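Long-range contact in WA352 (Oryza sativa subsp. indica, PDB 5ZT3), which is a mitochondrial protein linked to cytoplasmic male sterility in rice, seen here as its mostly helical C-terminal part: residues E22-D27 / L61-I66. Residues are numbered along the deposited sequence; the frame is centred on the assembly and turned at random.
Sequences EIIGGD and LKVEII
Lys62 NZ donates a hydrogen bond of 2.9 Å to Asp27 OD2, sitting almost in line with the CG-OD2 bond, and forms a salt bridge with it. The bond joins a type I' beta turn, Ile24 to Asp27, to the long helix 45-72 in the mostly helical DUF8018 region, which has no strands. From CG outward the Lys62 chain runs straight, which carries NZ from the helix to the carboxylate. Both residues are buried and both have other charged partners: NZ also pairs with Glu95, while Asp27 OD1 forms salt bridges with Arg35 and Arg84. With an alanine in place of Lys62, Asp27 OD2 and Glu95 would probably be left without this ammonium mate inside the fold. Beside the ion pair the contact is apolar. The Ile24 and Val63 side chains lie roughly perpendicular, with Ile24 CD1 3.8 Å from Val63 CG2. Val63 CG2 also lies 4.0 Å from Ile24 CG2. Tyr18 touches both side chains, and Met79 of helix 78-81 touches Ile24 and Ile66. The turn closes through paired backbone bonds, Ile24 N to Asp27 O at 2.8 Å and Asp27 N to Ile24 O at 3.1 Å. Gly25 has a positive phi of 64°, and a CB on Gly25 would collide with Ile66 CD1. Its bare CA instead receives the tip of Ile66, with CD1 4.1 Å from Gly25 CA.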
# COMPACT_ATOMS: atom_id res chain seq x y z
N GLU A 22 3.04 -12.62 4.38
CA GLU A 22 3.01 -12.76 2.93
C GLU A 22 3.32 -11.42 2.27
O GLU A 22 2.72 -10.39 2.60
CB GLU A 22 1.64 -13.25 2.46
CG GLU A 22 1.57 -13.39 0.95
CD GLU A 22 0.28 -14.02 0.47
OE1 GLU A 22 -0.54 -14.45 1.31
OE2 GLU A 22 0.08 -14.09 -0.77
N ILE A 23 4.24 -11.44 1.31
CA ILE A 23 4.71 -10.22 0.65
C ILE A 23 3.99 -10.06 -0.68
O ILE A 23 4.02 -10.96 -1.53
CB ILE A 23 6.23 -10.23 0.46
CG1 ILE A 23 6.93 -10.27 1.82
CG2 ILE A 23 6.67 -9.02 -0.34
CD1 ILE A 23 8.45 -10.29 1.74
N ILE A 24 3.34 -8.91 -0.87
CA ILE A 24 2.72 -8.53 -2.13
C ILE A 24 3.13 -7.09 -2.42
O ILE A 24 3.00 -6.22 -1.56
CB ILE A 24 1.18 -8.64 -2.06
CG1 ILE A 24 0.76 -10.07 -1.73
CG2 ILE A 24 0.55 -8.15 -3.36
CD1 ILE A 24 -0.71 -10.22 -1.45
N GLY A 25 3.62 -6.84 -3.64
CA GLY A 25 4.05 -5.49 -3.97
C GLY A 25 5.22 -4.99 -3.17
O GLY A 25 5.49 -3.79 -3.15
N GLY A 26 5.94 -5.88 -2.48
CA GLY A 26 7.05 -5.48 -1.66
C GLY A 26 6.70 -5.15 -0.22
O GLY A 26 7.59 -4.73 0.53
N ASP A 27 5.44 -5.33 0.18
CA ASP A 27 5.04 -5.12 1.57
C ASP A 27 4.35 -6.36 2.10
O ASP A 27 3.89 -7.23 1.36
CB ASP A 27 4.06 -3.94 1.71
CG ASP A 27 4.75 -2.62 1.95
OD1 ASP A 27 6.00 -2.60 2.01
OD2 ASP A 27 4.05 -1.60 2.09
N LEU A 61 -6.11 -2.95 1.41
CA LEU A 61 -6.41 -1.93 0.40
C LEU A 61 -5.27 -1.78 -0.60
O LEU A 61 -5.50 -1.66 -1.81
CB LEU A 61 -6.67 -0.59 1.08
CG LEU A 61 -8.13 -0.18 1.26
CD1 LEU A 61 -8.17 1.15 1.92
CD2 LEU A 61 -8.83 -0.12 -0.07
N LYS A 62 -4.02 -1.76 -0.11
CA LYS A 62 -2.89 -1.66 -1.01
C LYS A 62 -2.89 -2.80 -2.02
O LYS A 62 -2.62 -2.58 -3.20
CB LYS A 62 -1.58 -1.71 -0.24
CG LYS A 62 -1.26 -0.47 0.54
CD LYS A 62 0.17 -0.60 1.04
CE LYS A 62 0.48 0.43 2.06
NZ LYS A 62 1.93 0.40 2.38
N VAL A 63 -3.20 -4.01 -1.57
CA VAL A 63 -3.21 -5.15 -2.47
C VAL A 63 -4.26 -4.97 -3.56
O VAL A 63 -4.01 -5.26 -4.73
CB VAL A 63 -3.38 -6.47 -1.69
CG1 VAL A 63 -3.59 -7.64 -2.65
CG2 VAL A 63 -2.16 -6.72 -0.83
N GLU A 64 -5.44 -4.45 -3.20
CA GLU A 64 -6.45 -4.23 -4.22
C GLU A 64 -5.98 -3.22 -5.25
O GLU A 64 -6.19 -3.41 -6.46
CB GLU A 64 -7.77 -3.78 -3.58
CG GLU A 64 -8.46 -4.89 -2.78
CD GLU A 64 -8.53 -6.20 -3.56
OE1 GLU A 64 -8.97 -6.16 -4.73
OE2 GLU A 64 -8.13 -7.25 -3.00
N ILE A 65 -5.32 -2.15 -4.81
CA ILE A 65 -4.81 -1.15 -5.74
C ILE A 65 -3.71 -1.74 -6.61
O ILE A 65 -3.67 -1.53 -7.83
CB ILE A 65 -4.31 0.09 -4.97
CG1 ILE A 65 -5.47 0.83 -4.32
CG2 ILE A 65 -3.53 1.02 -5.89
CD1 ILE A 65 -5.03 1.83 -3.27
N ILE A 66 -2.78 -2.48 -5.99
CA ILE A 66 -1.65 -3.05 -6.70
C ILE A 66 -2.12 -4.03 -7.77
O ILE A 66 -1.63 -4.02 -8.90
CB ILE A 66 -0.68 -3.70 -5.70
CG1 ILE A 66 0.04 -2.62 -4.89
CG2 ILE A 66 0.31 -4.62 -6.40
CD1 ILE A 66 0.71 -3.16 -3.62